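PDB 3DKR: esterase D from Lactobacillus rhamnosus, which probably hydrolyses carboxylic esters, using the catalytic triad of an alpha/beta-hydrolase fold. Local coordinates for residues L180-Q191 with A203-A214; F10-Y18 with G33-M41. All blocks are in the same frame, centred on the assembly; numbering follows the deposited sequence.

Contact 1: L180-Q191 with A203-A214; sequences LNLVKQPTFIGQ and AYQLRDALINAA
Because Ile189 holds CG1 anti to its carbonyl carbon (chi1 -58°), its CD1 points from strand 187-191 into the helix opposite, against Leu206 and Arg207. Leu206 answers with CG turned opposite its own backbone N (chi1 172°), which swings CG toward the strand, 3.7 Å from Ile189 CD1. Its CD2 also faces Ile189, whereas CD1 meets both methyls of Leu180, crossing that side chain at about a right angle. Strand and helix run almost antiparallel, their short axes 9.3 Å apart, as expected of the first half of a beta-alpha-beta unit, here completed by strand 216-221. Past the helix, Leu210 forks: CD1 meets Thr187 CG2 tip to tip at 3.8 Å, and CD2 rests on Val183 CB at 3.7 Å.

Ile189 CD1 meets the backbone N, CA and CB of Arg207, while the guanidinium leads away: it grips Asp208 OD1 side-on through NE and NH2, takes the edge of the Tyr204 ring on one face and makes a cation-pi contact with Phe218. A leucine in its place would probably leave Asp208 without its charged mate and Phe218 without its cation.

Gln191 packs CB on Ala203 CB at 3.8 Å; its OE1 is hydrogen-bonded to Ser125 and its NE2 to Asp195, a predicted charge-relay residue, consistent with a second-shell place beside the triad. Toward the loops, Asn212 ND2 reaches a lone pair of Asn181 O in the carbonyl plane, 2.8 Å away and almost straight at 178°. Ala214 N approaches Lys184 O from above its carbonyl plane, and one water bridges Leu180 O, Val183 O and Asn212 N. Branched aliphatic groups thus seat the helix on the sheet, whereas main-chain carbonyls, met by one asparagine amide, a backbone N-H and a water, fasten the loops beside it.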
loop_
_atom_site.group_PDB
_atom_site.type_symbol
_atom_site.label_atom_id
_atom_site.label_comp_id
_atom_site.label_asym_id
_atom_site.label_seq_id
_atom_site.Cartn_x
_atom_site.Cartn_y
_atom_site.Cartn_z
ATOM N N LEU A 180 -12.563 2.826 11.213
ATOM C CA LEU A 180 -11.278 3.284 11.773
ATOM C C LEU A 180 -11.310 3.385 13.310
ATOM O O LEU A 180 -10.270 3.258 13.967
ATOM C CB LEU A 180 -10.850 4.602 11.160
ATOM C CG LEU A 180 -10.343 4.510 9.716
ATOM C CD1 LEU A 180 -10.259 5.911 9.146
ATOM C CD2 LEU A 180 -8.987 3.791 9.632
ATOM N N ASN A 181 -12.502 3.578 13.869
ATOM C CA ASN A 181 -12.673 3.551 15.327
ATOM C C ASN A 181 -12.231 2.237 15.949
ATOM O O ASN A 181 -11.947 2.179 17.158
ATOM C CB ASN A 181 -14.134 3.847 15.718
ATOM C CG ASN A 181 -15.088 2.769 15.280
ATOM O OD1 ASN A 181 -15.397 1.853 16.042
ATOM N ND2 ASN A 181 -15.577 2.868 14.038
ATOM N N LEU A 182 -12.199 1.172 15.153
ATOM C CA LEU A 182 -11.806 -0.143 15.662
ATOM C C LEU A 182 -10.302 -0.273 15.898
ATOM O O LEU A 182 -9.860 -1.202 16.599
ATOM C CB LEU A 182 -12.271 -1.248 14.722
ATOM C CG LEU A 182 -13.777 -1.426 14.542
ATOM C CD1 LEU A 182 -14.047 -2.580 13.600
ATOM C CD2 LEU A 182 -14.467 -1.649 15.909
ATOM N N VAL A 183 -9.502 0.629 15.332
ATOM C CA VAL A 183 -8.049 0.484 15.422
ATOM C C VAL A 183 -7.539 0.867 16.807
ATOM O O VAL A 183 -7.696 2.004 17.238
ATOM C CB VAL A 183 -7.304 1.348 14.398
ATOM C CG1 VAL A 183 -5.786 1.157 14.536
ATOM C CG2 VAL A 183 -7.751 0.987 12.982
ATOM N N LYS A 184 -6.926 -0.095 17.494
ATOM C CA LYS A 184 -6.308 0.163 18.794
ATOM C C LYS A 184 -4.781 0.285 18.725
ATOM O O LYS A 184 -4.148 0.857 19.627
ATOM C CB LYS A 184 -6.668 -0.955 19.767
ATOM C CG LYS A 184 -8.156 -1.156 20.032
ATOM C CD LYS A 184 -8.925 0.115 20.332
ATOM C CE LYS A 184 -10.431 -0.161 20.465
ATOM N NZ LYS A 184 -11.258 0.742 19.582
ATOM N N GLN A 185 -4.182 -0.257 17.664
ATOM C CA GLN A 185 -2.737 -0.321 17.544
ATOM C C GLN A 185 -2.131 1.034 17.230
ATOM O O GLN A 185 -2.794 1.885 16.610
ATOM C CB GLN A 185 -2.315 -1.263 16.410
ATOM C CG GLN A 185 -2.741 -2.709 16.568
ATOM C CD GLN A 185 -4.040 -3.033 15.869
ATOM O OE1 GLN A 185 -4.888 -2.161 15.677
ATOM N NE2 GLN A 185 -4.202 -4.301 15.482
ATOM N N PRO A 186 -0.852 1.219 17.588
ATOM C CA PRO A 186 -0.099 2.330 17.043
ATOM C C PRO A 186 -0.206 2.341 15.510
ATOM O O PRO A 186 -0.095 1.280 14.879
ATOM C CB PRO A 186 1.340 2.026 17.481
ATOM C CG PRO A 186 1.182 1.185 18.696
ATOM C CD PRO A 186 -0.037 0.391 18.501
ATOM N N THR A 187 -0.438 3.520 14.946
ATOM C CA THR A 187 -0.597 3.677 13.492
ATOM C C THR A 187 0.365 4.718 12.938
ATOM O O THR A 187 0.492 5.822 13.472
ATOM C CB THR A 187 -2.030 4.068 13.151
ATOM O OG1 THR A 187 -2.927 3.103 13.703
ATOM C CG2 THR A 187 -2.237 4.165 11.635
ATOM N N PHE A 188 1.019 4.346 11.842
ATOM C CA PHE A 188 1.948 5.195 11.113
ATOM C C PHE A 188 1.234 5.789 9.912
ATOM O O PHE A 188 0.536 5.085 9.185
ATOM C CB PHE A 188 3.145 4.364 10.627
ATOM C CG PHE A 188 4.188 5.162 9.912
ATOM C CD1 PHE A 188 5.252 5.725 10.610
ATOM C CD2 PHE A 188 4.096 5.401 8.549
ATOM C CE1 PHE A 188 6.219 6.487 9.954
ATOM C CE2 PHE A 188 5.062 6.149 7.893
ATOM C CZ PHE A 188 6.118 6.709 8.603
ATOM N N ILE A 189 1.426 7.087 9.701
ATOM C CA ILE A 189 0.884 7.764 8.513
ATOM C C ILE A 189 1.964 8.582 7.837
ATOM O O ILE A 189 2.515 9.510 8.438
ATOM C CB ILE A 189 -0.296 8.695 8.845
ATOM C CG1 ILE A 189 -1.421 7.910 9.516
ATOM C CG2 ILE A 189 -0.777 9.390 7.555
ATOM C CD1 ILE A 189 -2.623 8.758 10.005
ATOM N N GLY A 190 2.299 8.218 6.599
ATOM C CA GLY A 190 3.190 9.001 5.775
ATOM C C GLY A 190 2.476 9.464 4.522
ATOM O O GLY A 190 1.693 8.713 3.936
ATOM N N GLN A 191 2.736 10.700 4.106
ATOM C CA GLN A 191 2.049 11.283 2.960
ATOM C C GLN A 191 2.966 12.240 2.203
ATOM O O GLN A 191 3.554 13.140 2.801
ATOM C CB GLN A 191 0.816 12.036 3.442
ATOM C CG GLN A 191 0.052 12.767 2.359
ATOM C CD GLN A 191 -0.407 11.862 1.258
ATOM O OE1 GLN A 191 -1.175 10.925 1.501
ATOM N NE2 GLN A 191 0.012 12.159 0.026
ATOM N N ALA A 203 -4.772 12.441 4.560
ATOM C CA ALA A 203 -3.917 11.921 5.619
ATOM C C ALA A 203 -4.343 12.488 6.979
ATOM O O ALA A 203 -4.320 11.786 7.988
ATOM C CB ALA A 203 -2.459 12.251 5.323
ATOM N N TYR A 204 -4.704 13.770 6.998
ATOM C CA TYR A 204 -5.174 14.412 8.222
ATOM C C TYR A 204 -6.514 13.860 8.671
ATOM O O TYR A 204 -6.757 13.672 9.868
ATOM C CB TYR A 204 -5.286 15.918 8.019
ATOM C CG TYR A 204 -3.985 16.578 7.644
ATOM C CD1 TYR A 204 -2.986 16.755 8.587
ATOM C CD2 TYR A 204 -3.746 17.014 6.356
ATOM C CE1 TYR A 204 -1.779 17.372 8.260
ATOM C CE2 TYR A 204 -2.555 17.617 6.009
ATOM C CZ TYR A 204 -1.570 17.805 6.968
ATOM O OH TYR A 204 -0.376 18.412 6.661
ATOM N N GLN A 205 -7.391 13.559 7.715
ATOM C CA GLN A 205 -8.665 12.937 8.070
ATOM C C GLN A 205 -8.466 11.531 8.658
ATOM O O GLN A 205 -9.164 11.125 9.598
ATOM C CB GLN A 205 -9.603 12.877 6.858
ATOM C CG GLN A 205 -10.194 14.213 6.426
ATOM C CD GLN A 205 -11.542 14.039 5.701
ATOM O OE1 GLN A 205 -11.796 13.009 5.063
ATOM N NE2 GLN A 205 -12.421 15.028 5.836
ATOM N N LEU A 206 -7.514 10.787 8.099
ATOM C CA LEU A 206 -7.198 9.463 8.611
ATOM C C LEU A 206 -6.693 9.601 10.050
ATOM O O LEU A 206 -7.212 8.955 10.952
ATOM C CB LEU A 206 -6.168 8.775 7.708
ATOM C CG LEU A 206 -5.578 7.452 8.180
ATOM C CD1 LEU A 206 -6.678 6.427 8.438
ATOM C CD2 LEU A 206 -4.532 6.959 7.150
ATOM N N ARG A 207 -5.710 10.471 10.251
ATOM C CA ARG A 207 -5.195 10.762 11.594
ATOM C C ARG A 207 -6.314 11.070 12.572
ATOM O O ARG A 207 -6.374 10.493 13.662
ATOM C CB ARG A 207 -4.236 11.941 11.538
ATOM C CG ARG A 207 -3.698 12.387 12.909
ATOM C CD ARG A 207 -3.072 13.773 12.817
ATOM N NE ARG A 207 -4.081 14.785 12.514
ATOM C CZ ARG A 207 -3.814 16.048 12.204
ATOM N NH1 ARG A 207 -2.560 16.478 12.140
ATOM N NH2 ARG A 207 -4.820 16.883 11.946
ATOM N N ASP A 208 -7.200 11.984 12.188
ATOM C CA ASP A 208 -8.282 12.416 13.073
ATOM C C ASP A 208 -9.337 11.335 13.364
ATOM O O ASP A 208 -10.009 11.394 14.404
ATOM C CB ASP A 208 -8.962 13.666 12.502
ATOM C CG ASP A 208 -8.049 14.881 12.467
ATOM O OD1 ASP A 208 -6.923 14.849 13.016
ATOM O OD2 ASP A 208 -8.480 15.902 11.875
ATOM N N ALA A 209 -9.511 10.366 12.459
ATOM C CA ALA A 209 -10.529 9.320 12.634
ATOM C C ALA A 209 -10.054 8.211 13.562
ATOM O O ALA A 209 -10.867 7.418 14.033
ATOM C CB ALA A 209 -10.941 8.709 11.284
ATOM N N LEU A 210 -8.743 8.151 13.804
ATOM C CA LEU A 210 -8.137 7.065 14.593
ATOM C C LEU A 210 -8.252 7.373 16.084
ATOM O O LEU A 210 -7.255 7.440 16.801
ATOM C CB LEU A 210 -6.684 6.852 14.180
ATOM C CG LEU A 210 -6.558 6.193 12.793
ATOM C CD1 LEU A 210 -5.183 6.422 12.202
ATOM C CD2 LEU A 210 -6.893 4.717 12.853
ATOM N N ILE A 211 -9.484 7.535 16.545
ATOM C CA ILE A 211 -9.727 8.064 17.894
ATOM C C ILE A 211 -9.302 7.097 19.007
ATOM O O ILE A 211 -9.035 7.525 20.141
ATOM C CB ILE A 211 -11.208 8.485 18.082
ATOM C CG1 ILE A 211 -12.154 7.307 17.905
ATOM C CG2 ILE A 211 -11.575 9.605 17.092
ATOM C CD1 ILE A 211 -13.580 7.631 18.365
ATOM N N ASN A 212 -9.219 5.810 18.683
ATOM C CA ASN A 212 -8.863 4.775 19.667
ATOM C C ASN A 212 -7.464 4.165 19.514
ATOM O O ASN A 212 -7.072 3.292 20.297
ATOM C CB ASN A 212 -9.921 3.694 19.641
ATOM C CG ASN A 212 -11.272 4.219 20.086
ATOM O OD1 ASN A 212 -11.355 4.952 21.078
ATOM N ND2 ASN A 212 -12.324 3.860 19.370
ATOM N N ALA A 213 -6.710 4.633 18.525
ATOM C CA ALA A 213 -5.340 4.149 18.304
ATOM C C ALA A 213 -4.454 4.539 19.484
ATOM O O ALA A 213 -4.553 5.657 20.004
ATOM C CB ALA A 213 -4.761 4.720 17.015
ATOM N N ALA A 214 -3.601 3.614 19.916
ATOM C CA ALA A 214 -2.659 3.904 21.021
ATOM C C ALA A 214 -1.816 5.159 20.776
ATOM O O ALA A 214 -1.532 5.929 21.711
ATOM C CB ALA A 214 -1.747 2.721 21.269
HETATM O O HOH W 1 -8.983 4.318 16.258
#

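Contact 2: F10-Y18 with G33-M41; sequences FRKPQPFEY and GSPNDMNFM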
loop_
_atom_site.group_PDB
_atom_site.type_symbol
_atom_site.label_atom_id
_atom_site.label_comp_id
_atom_site.label_asym_id
_atom_site.label_seq_id
_atom_site.Cartn_x
_atom_site.Cartn_y
_atom_site.Cartn_z
ATOM N N PHE A 10 9.400 -8.922 -21.363
ATOM C CA PHE A 10 8.993 -8.154 -20.148
ATOM C C PHE A 10 9.286 -9.005 -18.924
ATOM O O PHE A 10 9.111 -10.228 -18.958
ATOM C CB PHE A 10 7.506 -7.781 -20.237
ATOM C CG PHE A 10 6.860 -7.442 -18.908
ATOM C CD1 PHE A 10 6.958 -6.167 -18.369
ATOM C CD2 PHE A 10 6.133 -8.398 -18.215
ATOM C CE1 PHE A 10 6.349 -5.854 -17.147
ATOM C CE2 PHE A 10 5.522 -8.092 -16.994
ATOM C CZ PHE A 10 5.631 -6.820 -16.467
ATOM N N ARG A 11 9.752 -8.370 -17.850
ATOM C CA ARG A 11 10.037 -9.107 -16.624
ATOM C C ARG A 11 8.939 -8.958 -15.599
ATOM O O ARG A 11 8.707 -7.868 -15.073
ATOM C CB ARG A 11 11.368 -8.701 -16.001
ATOM C CG ARG A 11 12.397 -9.786 -16.130
ATOM C CD ARG A 11 13.540 -9.610 -15.176
ATOM N NE ARG A 11 13.279 -10.215 -13.872
ATOM C CZ ARG A 11 13.299 -11.523 -13.629
ATOM N NH1 ARG A 11 13.573 -12.390 -14.594
ATOM N NH2 ARG A 11 13.055 -11.975 -12.404
ATOM N N LYS A 12 8.300 -10.080 -15.292
ATOM C CA LYS A 12 7.255 -10.115 -14.286
ATOM C C LYS A 12 7.862 -9.929 -12.897
ATOM O O LYS A 12 8.749 -10.699 -12.510
ATOM C CB LYS A 12 6.521 -11.460 -14.343
ATOM C CG LYS A 12 5.717 -11.651 -15.620
ATOM N N PRO A 13 7.396 -8.917 -12.138
ATOM C CA PRO A 13 7.814 -8.863 -10.736
ATOM C C PRO A 13 7.226 -10.061 -10.001
ATOM O O PRO A 13 6.145 -10.536 -10.366
ATOM C CB PRO A 13 7.227 -7.536 -10.228
ATOM C CG PRO A 13 6.149 -7.204 -11.142
ATOM C CD PRO A 13 6.470 -7.820 -12.479
ATOM N N GLN A 14 7.958 -10.578 -9.020
ATOM C CA GLN A 14 7.520 -11.718 -8.241
ATOM C C GLN A 14 7.235 -11.251 -6.820
ATOM O O GLN A 14 7.883 -10.327 -6.349
ATOM C CB GLN A 14 8.667 -12.723 -8.170
ATOM C CG GLN A 14 9.101 -13.277 -9.511
ATOM C CD GLN A 14 8.146 -14.320 -10.025
ATOM O OE1 GLN A 14 7.560 -15.079 -9.250
ATOM N NE2 GLN A 14 7.998 -14.386 -11.352
ATOM N N PRO A 15 6.330 -11.930 -6.111
ATOM C CA PRO A 15 6.292 -11.678 -4.669
ATOM C C PRO A 15 7.647 -12.073 -4.113
ATOM O O PRO A 15 8.318 -12.917 -4.704
ATOM C CB PRO A 15 5.214 -12.641 -4.160
ATOM C CG PRO A 15 5.048 -13.646 -5.241
ATOM C CD PRO A 15 5.407 -12.999 -6.515
ATOM N N PHE A 16 8.068 -11.474 -3.000
ATOM C CA PHE A 16 9.356 -11.848 -2.410
ATOM C C PHE A 16 9.367 -11.741 -0.899
ATOM O O PHE A 16 8.515 -11.086 -0.317
ATOM C CB PHE A 16 10.525 -11.074 -3.027
ATOM C CG PHE A 16 10.557 -9.593 -2.712
ATOM C CD1 PHE A 16 9.859 -8.669 -3.497
ATOM C CD2 PHE A 16 11.344 -9.106 -1.676
ATOM C CE1 PHE A 16 9.908 -7.316 -3.221
ATOM C CE2 PHE A 16 11.395 -7.764 -1.408
ATOM C CZ PHE A 16 10.682 -6.862 -2.190
ATOM N N GLU A 17 10.321 -12.430 -0.288
ATOM C CA GLU A 17 10.358 -12.557 1.165
ATOM C C GLU A 17 11.776 -12.590 1.654
ATOM O O GLU A 17 12.614 -13.314 1.107
ATOM C CB GLU A 17 9.642 -13.823 1.639
ATOM C CG GLU A 17 9.611 -13.949 3.168
ATOM C CD GLU A 17 8.625 -14.977 3.709
ATOM O OE1 GLU A 17 7.976 -15.702 2.921
ATOM O OE2 GLU A 17 8.498 -15.044 4.957
ATOM N N TYR A 18 12.037 -11.812 2.698
ATOM C CA TYR A 18 13.291 -11.859 3.412
ATOM C C TYR A 18 13.064 -12.434 4.788
ATOM O O TYR A 18 12.164 -11.984 5.523
ATOM C CB TYR A 18 13.862 -10.459 3.593
ATOM C CG TYR A 18 14.112 -9.695 2.321
ATOM C CD1 TYR A 18 14.428 -10.345 1.132
ATOM C CD2 TYR A 18 14.073 -8.302 2.323
ATOM C CE1 TYR A 18 14.669 -9.614 -0.043
ATOM C CE2 TYR A 18 14.316 -7.585 1.174
ATOM C CZ TYR A 18 14.598 -8.241 -0.010
ATOM O OH TYR A 18 14.846 -7.498 -1.164
ATOM N N GLY A 33 0.855 -0.825 -9.365
ATOM C CA GLY A 33 2.218 -1.111 -8.937
ATOM C C GLY A 33 2.509 -2.589 -8.889
ATOM O O GLY A 33 1.892 -3.403 -9.597
ATOM N N SER A 34 3.432 -2.958 -7.998
ATOM C CA SER A 34 3.895 -4.335 -7.895
ATOM C C SER A 34 4.856 -4.400 -6.722
ATOM O O SER A 34 5.122 -3.347 -6.078
ATOM C CB SER A 34 4.633 -4.759 -9.168
ATOM O OG SER A 34 5.957 -4.247 -9.183
ATOM N N PRO A 35 5.359 -5.606 -6.411
ATOM C CA PRO A 35 6.395 -5.658 -5.368
ATOM C C PRO A 35 7.579 -4.694 -5.597
ATOM O O PRO A 35 8.211 -4.285 -4.631
ATOM C CB PRO A 35 6.813 -7.128 -5.375
ATOM C CG PRO A 35 5.511 -7.856 -5.749
ATOM C CD PRO A 35 4.930 -6.957 -6.826
ATOM N N ASN A 36 7.860 -4.304 -6.844
ATOM C CA ASN A 36 8.950 -3.349 -7.084
ATOM C C ASN A 36 8.799 -2.032 -6.325
ATOM O O ASN A 36 9.799 -1.376 -5.994
ATOM C CB ASN A 36 9.101 -3.045 -8.569
ATOM C CG ASN A 36 9.590 -4.241 -9.373
ATOM O OD1 ASN A 36 9.162 -4.450 -10.522
ATOM N ND2 ASN A 36 10.495 -5.010 -8.796
ATOM N N ASP A 37 7.547 -1.653 -6.040
ATOM C CA ASP A 37 7.239 -0.444 -5.275
ATOM C C ASP A 37 7.953 -0.465 -3.918
ATOM O O ASP A 37 8.221 0.576 -3.338
ATOM C CB ASP A 37 5.733 -0.344 -4.980
ATOM C CG ASP A 37 4.861 -0.187 -6.222
ATOM O OD1 ASP A 37 5.363 0.173 -7.308
ATOM O OD2 ASP A 37 3.646 -0.439 -6.076
ATOM N N MET A 38 8.250 -1.669 -3.433
ATOM C CA MET A 38 8.746 -1.854 -2.075
ATOM C C MET A 38 10.200 -2.337 -2.007
ATOM O O MET A 38 10.693 -2.642 -0.918
ATOM C CB MET A 38 7.844 -2.849 -1.324
ATOM C CG MET A 38 6.402 -2.378 -1.127
ATOM S SD MET A 38 6.353 -0.906 -0.100
ATOM C CE MET A 38 4.579 -0.687 0.088
ATOM N N ASN A 39 10.903 -2.415 -3.143
ATOM C CA ASN A 39 12.285 -2.925 -3.126
ATOM C C ASN A 39 13.189 -2.160 -2.162
ATOM O O ASN A 39 13.882 -2.763 -1.340
ATOM C CB ASN A 39 12.921 -2.859 -4.521
ATOM C CG ASN A 39 12.283 -3.800 -5.506
ATOM O OD1 ASN A 39 11.495 -4.680 -5.137
ATOM N ND2 ASN A 39 12.626 -3.628 -6.801
ATOM N N PHE A 40 13.197 -0.840 -2.255
ATOM C CA PHE A 40 14.091 -0.054 -1.394
ATOM C C PHE A 40 13.709 -0.221 0.081
ATOM O O PHE A 40 14.576 -0.406 0.941
ATOM C CB PHE A 40 14.074 1.435 -1.718
ATOM C CG PHE A 40 14.487 1.789 -3.134
ATOM C CD1 PHE A 40 15.161 0.897 -3.971
ATOM C CD2 PHE A 40 14.195 3.056 -3.609
ATOM C CE1 PHE A 40 15.506 1.280 -5.277
ATOM C CE2 PHE A 40 14.549 3.442 -4.886
ATOM C CZ PHE A 40 15.206 2.570 -5.717
ATOM N N MET A 41 12.414 -0.128 0.371
ATOM C CA MET A 41 11.928 -0.209 1.757
ATOM C C MET A 41 12.271 -1.570 2.346
ATOM O O MET A 41 12.825 -1.685 3.461
ATOM C CB MET A 41 10.414 0.058 1.810
ATOM C CG MET A 41 9.723 -0.208 3.168
ATOM S SD MET A 41 10.340 0.863 4.490
ATOM C CE MET A 41 9.724 2.457 3.942
#
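Pro35 and Phe16 slide past each other in opposite directions, and together with Pro13 they account for most of the surface that 10-18 and 33-41 bury. Phe16 sets its ring between its own backbone N and carbonyl carbon (chi1 68°), a rotation that lays CE1 beside the proline, 3.8 Å from Pro35 CB. The carbonyl oxygen of Pro35 is met by the ring edge, near its plane, at 3.7 Å from Phe16 CE1. Farther round the same edge, Met38 O is a looser neighbour of CZ. Beyond the ring stands Asn39, whose amide plane is inclined by 62° to that of the phenyl group.

In the alpha/beta-hydrolase sheet, strand 16-18 is the antiparallel outermost strand, bonded through the backbones of Phe16 and Tyr18 to strand 51-54. Segment 33-41, beyond strand 23-28, passes through a 3-10 segment at 35-38 into helix 39-47. The N-terminal arm and edge strand therefore lie over the approach to the helix, at 34-36, and reach its first residue, Asn39. Pro35 also leans on Val54 and Leu56, which puts it between arm and sheet.

Pro13 carries the other end of the contact. Its CG presses on Ser34 CB at 3.5 Å, tighter than usual van der Waals contact, and its CB faces Pro35 CD at 4.1 Å. Between the two prolines of the arm, Gln14 O approaches Pro35 CG at 3.5 Å. No hydrogen bond crosses the interface, but the surface offered to Pro13 is fixed from within: Ser34 OG accepts from Asn36 N at 3.0 Å, forming an ST turn, and Ser34 N donates to Asp37 OD2, an oxygen also held by Ala30 N.

From the N terminus, contact 2 closes first: the arm and edge strand 16-18 are followed by strand 23-28, after which segment 33-41 returns to lie against them. Roughly 140 residues later, 180-191 opens contact 1, which 203-214 closes after a link of eleven residues. The two loops are in series, neither nesting nor crossing. Their centres lie 27 Å apart, on opposite sides of the chain's centre, yet both reach one mixed sheet. Contact 2 ties the arm and outermost strand 16-18 to the 3-10 lead-in and first turn of helix 39-47; contact 1 joins strand 187-192 to helix 202-209, just before the other outermost strand, 216-221.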